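PDB 6OYC: glycosylation Associate Protein 1 from Streptococcus agalactiae serotype V, which probably acts in the accessory Sec system, working in a complex with its Gap2 and Gap3 partners in glycoprotein secretion. Local coordinates for residues S7-N12 against Q236-F241; L53-N58 against Q168-P173; M179-R184 against S206-L211. One frame throughout, in Å; residues are numbered along the deposited sequence.

From the N terminus, the chain leaves strand 2-5 into the loop 7-12, whose contact 1 with residues 236-241 closes the longest of the three loops, 223 residues between its ends. Contacts 2 and 3 are both nested inside it and follow each other in series. Contact 2 ties the loop after strand 48-52 to strand 164-171 of the antiparallel sheet; contact 3 then joins the next strand, 177-182, to the start of helix 208-223. Loops from the C-terminal ends of three parallel strands are thus tied to each other and to the antiparallel sheet. Tyr-9 packs on Asn-54, linking contacts 1 and 2, and Tyr-170 OH reaches Glu-181 OE1 between contacts 2 and 3.

Contact 1 (S7-N12 against Q236-F241); sequences SWYNEN and QVHNAF. With SO4 (sulfate ion), chain J.
Tyr-9 and Ser-7 meet Val-237 and His-238 where two loops leave the C-terminal ends of adjacent strands, 2-5 and 229-233, of a Rossmann-like parallel sheet, consistent with the GT-B clan. The closest CA atoms, those of Ser-7 and His-238, are 8.8 Å apart, and side chains bridge this gap. Residues 7-12 have no regular structure, while His-238 occupies the N-cap position of the short helix 239-242. Tyr-9 OH and His-238 ND1 form a hydrogen bond of 2.7 Å, each atom lying at the edge of the other's ring and near its plane. The rings themselves meet rim to rim, their planes turned 68° apart, with neither over the other's face. With chi1 at 64°, His-238 has its ring between its own backbone N and carbonyl carbon, and ND1 faces the phenol. Val-237 runs alongside Tyr-9 with the reverse sense, its CG2 methyl 3.5 Å from Tyr-9 CE2. Ser-7 OG lies 3.4 Å from His-238 CE1. Two residues before His-238, Gln-236 N donates to O1 (2.8 Å) of a sulfate ion probably from the crystallisation liquor, also held by Asn-260, Asn-261 and Asn-264. The other imidazole nitrogen, NE2, donates to Ser-233 O, so the ring's rotation should be largely fixed; if His-238 is neutral, ND1 would then be left to accept a hydrogen bond from Tyr-9 OH.

Contact 2 (L53-N58 against Q168-P173); sequences LNYMPN and QDYLAP
Aromatic packing between Tyr-55 and Tyr-170 makes this contact, a T-shaped pair in which the edge of the Tyr-170 ring points into the face of Tyr-55. The ring centroids are 4.9 Å apart and the planes stand at 79°. Tyr-170 CE2 does most of the touching: it sits over the centre of the Tyr-55 ring, 3.7 Å from Tyr-55 CD1, and its neighbour CD2 comes within 3.8 Å of Tyr-55 CE1. Tyr-55 holds its ring anti to the backbone N (chi1 -179°), reaching out from its loop to meet Tyr-170.

Apolar packing within the loop completes the layer. Pro-57 CD lies over the centre of the opposite face of Tyr-55, 3.7 Å above its plane, so the phenol ring is sandwiched between the CD methylene of Pro-57 and the edge of Tyr-170.

Both hydroxyls have polar partners outside the ring pair. Tyr-55 OH is bonded to Ser-155 OG and Ser-156 OG, and Tyr-170 OH to Glu-181 OE1, which would limit how far either ring can swing.

The pair joins the Rossmann-like domain, through the loop between strand 48-52 of its parallel sheet and helix 59-65, to strand 164-171 of the antiparallel sheet. Strand 141-148 adds Leu-147 against Tyr-55, while Met-179 of the adjacent strand 177-182 packs on Tyr-170.

Contact 3 (M179-R184 against S206-L211); sequences MREYLR and SDIEEL
Ile-208, Met-179 and Glu-181 bury the most surface where strand 177-182 faces the first turn of helix 208-223, and Ile-208 meets both of the others. Its CB lies 3.5 Å from Glu-181 OE2, with the CG2 methyl slightly farther from the same oxygen, so the carboxylate end of Glu-181 rests against the branched base of the isoleucine; the two side chains cross at about a right angle. CG1 of Ile-208 stands anti to the backbone N (chi1 -162°) and carries CD1 on to Met-179 CE, a looser approach of 4.2 Å.

Met-179 has its CG between its backbone N and carbonyl carbon, and from there the chain is fully extended, delivering the thioether to the helix. Met-179 SD packs 3.7 Å from Leu-211 CD2, one turn along the helix from Ile-208, so that Met-179 spans the two apolar residues on this helix face.

Strand 177-182 belongs to the antiparallel sheet, and helix 208-223 follows that sheet's last strand, 204-205, leading back to strand 229-233 of the parallel sheet. The helix begins at a classic N-cap: Asp-207 OD1 accepts from Glu-210 N at 3.0 Å and is met nearly along its C-O axis. Glu-210 in turn reaches back to Ser-206, just before the cap, its OE1 accepting from the backbone N at 2.6 Å and from OG above the carboxylate plane, while its OE2 pairs with Lys-202.

Glu-181 reaches the same helix start through a water molecule, which donates to Glu-181 OE2 at 2.9 Å and accepts from Ile-208 N at 2.7 Å. Glu-181 OE1, which also holds Tyr-170, forms a salt bridge with Arg-13 that, together with the helix N terminus, would probably favour the ionised carboxylate. Phe-77 of helix 76-80 and Val-190 of the neighbouring strand 190-192 pack on both Met-179 and Ile-208.

Contact 1 (S7-N12 against Q236-F241)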
loop_
_atom_site.group_PDB
_atom_site.type_symbol
_atom_site.label_atom_id
_atom_site.label_comp_id
_atom_site.label_asym_id
_atom_site.label_seq_id
_atom_site.Cartn_x
_atom_site.Cartn_y
_atom_site.Cartn_z
ATOM N N SER A 7 -5.572 9.202 0.769
ATOM C CA SER A 7 -5.538 8.920 2.208
ATOM C C SER A 7 -4.334 8.033 2.479
ATOM O O SER A 7 -4.484 6.825 2.707
ATOM C CB SER A 7 -6.836 8.244 2.700
ATOM O OG SER A 7 -7.898 9.177 2.690
ATOM N N TRP A 8 -3.149 8.612 2.390
ATOM C CA TRP A 8 -1.938 7.816 2.566
ATOM C C TRP A 8 -1.300 8.186 3.888
ATOM O O TRP A 8 -0.097 8.471 3.956
ATOM C CB TRP A 8 -0.955 8.036 1.417
ATOM C CG TRP A 8 -1.491 7.646 0.081
ATOM C CD1 TRP A 8 -2.508 6.762 -0.183
ATOM C CD2 TRP A 8 -1.037 8.126 -1.183
ATOM N NE1 TRP A 8 -2.719 6.672 -1.547
ATOM C CE2 TRP A 8 -1.820 7.489 -2.182
ATOM C CE3 TRP A 8 -0.041 9.032 -1.575
ATOM C CZ2 TRP A 8 -1.641 7.736 -3.535
ATOM C CZ3 TRP A 8 0.146 9.263 -2.924
ATOM C CH2 TRP A 8 -0.660 8.631 -3.887
ATOM N N TYR A 9 -2.129 8.209 4.924
ATOM C CA TYR A 9 -1.811 8.740 6.232
ATOM C C TYR A 9 -1.096 7.690 7.081
ATOM O O TYR A 9 -1.036 6.502 6.742
ATOM C CB TYR A 9 -3.091 9.206 6.920
ATOM C CG TYR A 9 -3.749 10.327 6.181
ATOM C CD1 TYR A 9 -3.027 11.474 5.868
ATOM C CD2 TYR A 9 -5.076 10.245 5.764
ATOM C CE1 TYR A 9 -3.592 12.514 5.192
ATOM C CE2 TYR A 9 -5.659 11.305 5.062
ATOM C CZ TYR A 9 -4.903 12.441 4.787
ATOM O OH TYR A 9 -5.428 13.516 4.100
ATOM N N ASN A 10 -0.553 8.150 8.205
ATOM C CA ASN A 10 0.050 7.285 9.209
ATOM C C ASN A 10 -1.009 6.980 10.257
ATOM O O ASN A 10 -1.642 7.896 10.788
ATOM C CB ASN A 10 1.273 7.964 9.833
ATOM C CG ASN A 10 1.951 7.127 10.922
ATOM O OD1 ASN A 10 1.297 6.523 11.772
ATOM N ND2 ASN A 10 3.283 7.136 10.921
ATOM N N GLU A 11 -1.193 5.688 10.539
ATOM C CA GLU A 11 -2.229 5.223 11.459
ATOM C C GLU A 11 -2.108 5.861 12.838
ATOM O O GLU A 11 -3.117 6.130 13.495
ATOM C CB GLU A 11 -2.135 3.703 11.602
ATOM C CG GLU A 11 -3.425 2.959 11.399
ATOM C CD GLU A 11 -3.230 1.458 11.464
ATOM O OE1 GLU A 11 -2.221 0.989 12.050
ATOM O OE2 GLU A 11 -4.090 0.746 10.914
ATOM N N ASN A 12 -0.888 6.053 13.323
ATOM C CA ASN A 12 -0.684 6.507 14.690
ATOM C C ASN A 12 -0.379 7.990 14.790
ATOM O O ASN A 12 -0.257 8.507 15.902
ATOM C CB ASN A 12 0.424 5.676 15.328
ATOM C CG ASN A 12 0.083 4.204 15.310
ATOM O OD1 ASN A 12 -1.003 3.819 15.753
ATOM N ND2 ASN A 12 0.968 3.380 14.751
ATOM N N GLN A 236 -12.589 10.399 7.487
ATOM C CA GLN A 236 -13.022 11.365 8.494
ATOM C C GLN A 236 -11.904 12.306 8.936
ATOM O O GLN A 236 -12.198 13.389 9.442
ATOM C CB GLN A 236 -13.597 10.654 9.720
ATOM C CG GLN A 236 -12.619 9.753 10.441
ATOM C CD GLN A 236 -13.271 8.962 11.581
ATOM O OE1 GLN A 236 -13.336 7.728 11.536
ATOM N NE2 GLN A 236 -13.760 9.671 12.601
ATOM N N VAL A 237 -10.632 11.944 8.759
ATOM C CA VAL A 237 -9.583 12.877 9.182
ATOM C C VAL A 237 -9.552 14.130 8.307
ATOM O O VAL A 237 -8.999 15.148 8.731
ATOM C CB VAL A 237 -8.195 12.198 9.206
ATOM C CG1 VAL A 237 -8.218 10.938 10.082
ATOM C CG2 VAL A 237 -7.735 11.850 7.783
ATOM N N HIS A 238 -10.132 14.103 7.101
ATOM C CA HIS A 238 -10.102 15.307 6.274
ATOM C C HIS A 238 -11.417 15.680 5.579
ATOM O O HIS A 238 -11.471 16.737 4.952
ATOM C CB HIS A 238 -8.983 15.195 5.218
ATOM C CG HIS A 238 -9.185 14.094 4.227
ATOM N ND1 HIS A 238 -8.127 13.426 3.646
ATOM C CD2 HIS A 238 -10.311 13.544 3.707
ATOM C CE1 HIS A 238 -8.594 12.512 2.812
ATOM N NE2 HIS A 238 -9.916 12.569 2.823
ATOM N N ASN A 239 -12.460 14.855 5.663
ATOM C CA ASN A 239 -13.709 15.156 4.974
ATOM C C ASN A 239 -14.253 16.525 5.359
ATOM O O ASN A 239 -14.788 17.244 4.510
ATOM C CB ASN A 239 -14.749 14.089 5.294
ATOM C CG ASN A 239 -14.545 12.827 4.511
ATOM O OD1 ASN A 239 -13.748 12.779 3.570
ATOM N ND2 ASN A 239 -15.263 11.775 4.902
ATOM N N ALA A 240 -14.117 16.908 6.633
ATOM C CA ALA A 240 -14.813 18.092 7.118
ATOM C C ALA A 240 -14.269 19.363 6.477
ATOM O O ALA A 240 -15.046 20.243 6.081
ATOM C CB ALA A 240 -14.739 18.178 8.645
ATOM N N PHE A 241 -12.953 19.482 6.330
ATOM C CA PHE A 241 -12.455 20.698 5.694
ATOM C C PHE A 241 -12.266 20.567 4.186
ATOM O O PHE A 241 -12.034 21.578 3.525
ATOM C CB PHE A 241 -11.152 21.191 6.359
ATOM C CG PHE A 241 -9.993 20.226 6.275
ATOM C CD1 PHE A 241 -9.146 20.225 5.178
ATOM C CD2 PHE A 241 -9.725 19.366 7.317
ATOM C CE1 PHE A 241 -8.061 19.371 5.112
ATOM C CE2 PHE A 241 -8.644 18.499 7.260
ATOM C CZ PHE A 241 -7.808 18.503 6.150
HETATM S S SO4 J . -13.701 6.523 8.010
HETATM O O1 SO4 J . -13.244 7.662 7.207
HETATM O O2 SO4 J . -14.704 6.953 8.988
HETATM O O3 SO4 J . -14.303 5.509 7.120
HETATM O O4 SO4 J . -12.544 5.909 8.692
#

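Contact 2 (L53-N58 against Q168-P173)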
loop_
_atom_site.group_PDB
_atom_site.type_symbol
_atom_site.label_atom_id
_atom_site.label_comp_id
_atom_site.label_asym_id
_atom_site.label_seq_id
_atom_site.Cartn_x
_atom_site.Cartn_y
_atom_site.Cartn_z
ATOM N N LEU A 53 -1.749 15.808 1.523
ATOM C CA LEU A 53 -1.916 16.668 2.688
ATOM C C LEU A 53 -0.947 16.354 3.813
ATOM O O LEU A 53 -0.636 17.247 4.602
ATOM C CB LEU A 53 -3.345 16.576 3.219
ATOM C CG LEU A 53 -4.458 17.068 2.297
ATOM C CD1 LEU A 53 -5.811 17.025 3.028
ATOM C CD2 LEU A 53 -4.188 18.463 1.786
ATOM N N ASN A 54 -0.462 15.117 3.918
ATOM C CA ASN A 54 0.406 14.733 5.021
ATOM C C ASN A 54 1.867 14.801 4.606
ATOM O O ASN A 54 2.207 14.924 3.430
ATOM C CB ASN A 54 0.071 13.324 5.523
ATOM C CG ASN A 54 0.224 12.264 4.444
ATOM O OD1 ASN A 54 -0.311 12.396 3.345
ATOM N ND2 ASN A 54 0.958 11.211 4.756
ATOM N N TYR A 55 2.734 14.721 5.611
ATOM C CA TYR A 55 4.182 14.762 5.417
ATOM C C TYR A 55 4.655 13.492 4.693
ATOM O O TYR A 55 4.450 12.374 5.183
ATOM C CB TYR A 55 4.833 14.901 6.795
ATOM C CG TYR A 55 6.342 14.981 6.851
ATOM C CD1 TYR A 55 7.046 15.934 6.114
ATOM C CD2 TYR A 55 7.065 14.111 7.658
ATOM C CE1 TYR A 55 8.420 16.015 6.186
ATOM C CE2 TYR A 55 8.432 14.192 7.750
ATOM C CZ TYR A 55 9.104 15.136 7.006
ATOM O OH TYR A 55 10.466 15.215 7.085
ATOM N N MET A 56 5.278 13.643 3.525
ATOM C CA MET A 56 5.667 12.486 2.707
ATOM C C MET A 56 7.073 12.657 2.128
ATOM O O MET A 56 7.251 12.836 0.916
ATOM C CB MET A 56 4.637 12.263 1.594
ATOM C CG MET A 56 3.312 11.706 2.096
ATOM S SD MET A 56 3.544 9.970 2.508
ATOM C CE MET A 56 3.116 9.211 0.930
ATOM N N PRO A 57 8.106 12.572 2.969
ATOM C CA PRO A 57 9.483 12.754 2.458
ATOM C C PRO A 57 9.899 11.705 1.432
ATOM O O PRO A 57 10.853 11.935 0.676
ATOM C CB PRO A 57 10.342 12.668 3.725
ATOM C CG PRO A 57 9.480 11.904 4.714
ATOM C CD PRO A 57 8.077 12.298 4.417
ATOM N N ASN A 58 9.204 10.570 1.364
ATOM C CA ASN A 58 9.507 9.521 0.399
ATOM C C ASN A 58 8.496 9.478 -0.738
ATOM O O ASN A 58 8.291 8.425 -1.348
ATOM C CB ASN A 58 9.568 8.159 1.088
ATOM C CG ASN A 58 10.653 7.309 0.534
ATOM O OD1 ASN A 58 11.789 7.767 0.386
ATOM N ND2 ASN A 58 10.317 6.061 0.174
ATOM N N GLN A 168 9.476 17.929 16.631
ATOM C CA GLN A 168 10.025 17.682 15.306
ATOM C C GLN A 168 10.282 19.011 14.607
ATOM O O GLN A 168 9.363 19.829 14.464
ATOM C CB GLN A 168 9.068 16.823 14.466
ATOM C CG GLN A 168 9.724 16.252 13.221
ATOM C CD GLN A 168 9.325 14.795 12.965
ATOM O OE1 GLN A 168 8.340 14.298 13.525
ATOM N NE2 GLN A 168 10.089 14.116 12.113
ATOM N N ASP A 169 11.522 19.222 14.169
ATOM C CA ASP A 169 11.888 20.409 13.402
ATOM C C ASP A 169 11.861 20.080 11.913
ATOM O O ASP A 169 12.585 19.186 11.465
ATOM C CB ASP A 169 13.268 20.912 13.820
ATOM C CG ASP A 169 13.254 21.526 15.201
ATOM O OD1 ASP A 169 12.144 21.596 15.781
ATOM O OD2 ASP A 169 14.329 21.940 15.705
ATOM N N TYR A 170 11.033 20.794 11.147
ATOM C CA TYR A 170 10.958 20.590 9.709
ATOM C C TYR A 170 11.812 21.636 9.019
ATOM O O TYR A 170 11.704 22.828 9.324
ATOM C CB TYR A 170 9.529 20.682 9.186
ATOM C CG TYR A 170 8.541 19.666 9.711
ATOM C CD1 TYR A 170 8.028 19.767 11.007
ATOM C CD2 TYR A 170 8.065 18.637 8.887
ATOM C CE1 TYR A 170 7.086 18.853 11.482
ATOM C CE2 TYR A 170 7.124 17.705 9.352
ATOM C CZ TYR A 170 6.639 17.826 10.650
ATOM O OH TYR A 170 5.697 16.941 11.120
ATOM N N LEU A 171 12.633 21.195 8.074
ATOM C CA LEU A 171 13.695 22.013 7.512
ATOM C C LEU A 171 13.449 22.277 6.036
ATOM O O LEU A 171 12.756 21.516 5.353
ATOM C CB LEU A 171 15.066 21.338 7.698
ATOM C CG LEU A 171 15.451 20.868 9.118
ATOM C CD1 LEU A 171 16.866 20.296 9.199
ATOM C CD2 LEU A 171 15.304 21.994 10.125
ATOM N N ALA A 172 14.021 23.392 5.559
ATOM C CA ALA A 172 14.228 23.634 4.135
ATOM C C ALA A 172 15.545 22.989 3.699
ATOM O O ALA A 172 16.373 22.624 4.545
ATOM C CB ALA A 172 14.246 25.139 3.856
ATOM N N PRO A 173 15.761 22.814 2.389
ATOM C CA PRO A 173 17.018 22.175 1.936
ATOM C C PRO A 173 18.273 22.934 2.336
ATOM O O PRO A 173 19.361 22.345 2.358
ATOM C CB PRO A 173 16.858 22.106 0.406
ATOM C CG PRO A 173 15.353 22.090 0.191
ATOM C CD PRO A 173 14.781 22.970 1.291
#

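Contact 3 (M179-R184 against S206-L211)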
loop_
_atom_site.group_PDB
_atom_site.type_symbol
_atom_site.label_atom_id
_atom_site.label_comp_id
_atom_site.label_asym_id
_atom_site.label_seq_id
_atom_site.Cartn_x
_atom_site.Cartn_y
_atom_site.Cartn_z
ATOM N N MET A 179 9.467 25.155 10.728
ATOM C CA MET A 179 8.514 25.067 11.826
ATOM C C MET A 179 8.915 23.930 12.747
ATOM O O MET A 179 9.612 22.993 12.346
ATOM C CB MET A 179 7.080 24.866 11.323
ATOM C CG MET A 179 6.897 23.548 10.610
ATOM S SD MET A 179 5.252 23.238 10.004
ATOM C CE MET A 179 5.513 21.683 9.166
ATOM N N ARG A 180 8.467 24.032 13.993
ATOM C CA ARG A 180 8.633 22.987 14.993
ATOM C C ARG A 180 7.260 22.505 15.448
ATOM O O ARG A 180 6.392 23.321 15.777
ATOM C CB ARG A 180 9.443 23.491 16.184
ATOM C CG ARG A 180 9.329 22.607 17.414
ATOM C CD ARG A 180 10.274 23.077 18.512
ATOM N NE ARG A 180 11.616 23.304 17.994
ATOM C CZ ARG A 180 12.655 23.632 18.750
ATOM N NH1 ARG A 180 12.499 23.756 20.063
ATOM N NH2 ARG A 180 13.849 23.818 18.199
ATOM N N GLU A 181 7.067 21.188 15.448
ATOM C CA GLU A 181 5.826 20.538 15.859
ATOM C C GLU A 181 6.108 19.749 17.126
ATOM O O GLU A 181 6.926 18.825 17.105
ATOM C CB GLU A 181 5.290 19.594 14.770
ATOM C CG GLU A 181 4.030 18.813 15.181
ATOM C CD GLU A 181 3.672 17.650 14.235
ATOM O OE1 GLU A 181 4.491 17.229 13.376
ATOM O OE2 GLU A 181 2.541 17.154 14.350
ATOM N N TYR A 182 5.437 20.111 18.218
ATOM C CA TYR A 182 5.621 19.423 19.487
ATOM C C TYR A 182 4.854 18.102 19.500
ATOM O O TYR A 182 3.831 17.949 18.823
ATOM C CB TYR A 182 5.200 20.336 20.653
ATOM C CG TYR A 182 6.267 21.381 20.965
ATOM C CD1 TYR A 182 6.374 22.537 20.200
ATOM C CD2 TYR A 182 7.192 21.180 21.988
ATOM C CE1 TYR A 182 7.358 23.496 20.463
ATOM C CE2 TYR A 182 8.183 22.119 22.261
ATOM C CZ TYR A 182 8.258 23.277 21.491
ATOM O OH TYR A 182 9.239 24.208 21.746
ATOM N N LEU A 183 5.364 17.139 20.294
ATOM C CA LEU A 183 4.938 15.741 20.242
ATOM C C LEU A 183 4.656 15.159 21.623
ATOM O O LEU A 183 4.670 13.940 21.785
ATOM C CB LEU A 183 6.000 14.879 19.540
ATOM C CG LEU A 183 6.387 15.262 18.105
ATOM C CD1 LEU A 183 7.538 14.389 17.605
ATOM C CD2 LEU A 183 5.171 15.197 17.155
ATOM N N ARG A 184 4.419 15.990 22.628
ATOM C CA ARG A 184 4.186 15.484 23.973
ATOM C C ARG A 184 2.700 15.331 24.245
ATOM O O ARG A 184 1.858 15.877 23.537
ATOM C CB ARG A 184 4.800 16.420 25.004
ATOM C CG ARG A 184 6.305 16.406 24.960
ATOM C CD ARG A 184 6.863 17.769 25.278
ATOM N NE ARG A 184 8.302 17.740 25.516
ATOM C CZ ARG A 184 9.075 18.815 25.422
ATOM N NH1 ARG A 184 8.533 19.987 25.106
ATOM N NH2 ARG A 184 10.380 18.719 25.641
ATOM N N SER A 206 -2.601 25.465 16.918
ATOM C CA SER A 206 -2.930 24.548 18.009
ATOM C C SER A 206 -2.505 23.112 17.695
ATOM O O SER A 206 -2.184 22.351 18.615
ATOM C CB SER A 206 -4.422 24.618 18.328
ATOM O OG SER A 206 -5.181 24.330 17.178
ATOM N N ASP A 207 -2.500 22.718 16.420
ATOM C CA ASP A 207 -1.962 21.421 16.015
ATOM C C ASP A 207 -1.617 21.485 14.531
ATOM O O ASP A 207 -1.895 22.478 13.856
ATOM C CB ASP A 207 -2.934 20.279 16.318
ATOM C CG ASP A 207 -4.316 20.503 15.722
ATOM O OD1 ASP A 207 -4.443 21.077 14.611
ATOM O OD2 ASP A 207 -5.290 20.076 16.367
ATOM N N ILE A 208 -1.006 20.406 14.030
ATOM C CA ILE A 208 -0.527 20.404 12.649
ATOM C C ILE A 208 -1.697 20.463 11.668
ATOM O O ILE A 208 -1.577 21.038 10.583
ATOM C CB ILE A 208 0.389 19.177 12.415
ATOM C CG1 ILE A 208 1.265 19.345 11.168
ATOM C CG2 ILE A 208 -0.413 17.899 12.265
ATOM C CD1 ILE A 208 1.881 20.681 11.018
ATOM N N GLU A 209 -2.855 19.922 12.034
ATOM C CA GLU A 209 -3.976 19.938 11.098
ATOM C C GLU A 209 -4.460 21.357 10.806
ATOM O O GLU A 209 -4.873 21.663 9.678
ATOM C CB GLU A 209 -5.125 19.104 11.638
ATOM C CG GLU A 209 -6.297 19.084 10.702
ATOM C CD GLU A 209 -7.495 18.416 11.318
ATOM O OE1 GLU A 209 -7.306 17.600 12.248
ATOM O OE2 GLU A 209 -8.622 18.728 10.881
ATOM N N GLU A 210 -4.432 22.233 11.812
ATOM C CA GLU A 210 -4.878 23.603 11.606
ATOM C C GLU A 210 -4.080 24.268 10.490
ATOM O O GLU A 210 -4.647 24.932 9.609
ATOM C CB GLU A 210 -4.754 24.382 12.920
ATOM C CG GLU A 210 -5.417 25.743 12.925
ATOM C CD GLU A 210 -5.122 26.573 14.199
ATOM O OE1 GLU A 210 -4.332 26.145 15.073
ATOM O OE2 GLU A 210 -5.679 27.682 14.308
ATOM N N LEU A 211 -2.764 24.076 10.495
ATOM C CA LEU A 211 -1.942 24.598 9.414
ATOM C C LEU A 211 -2.250 23.903 8.088
ATOM O O LEU A 211 -2.258 24.546 7.031
ATOM C CB LEU A 211 -0.461 24.464 9.777
ATOM C CG LEU A 211 0.532 24.900 8.691
ATOM C CD1 LEU A 211 0.288 26.350 8.294
ATOM C CD2 LEU A 211 1.990 24.683 9.164
HETATM O O HOH W 1 0.311 18.602 15.566
#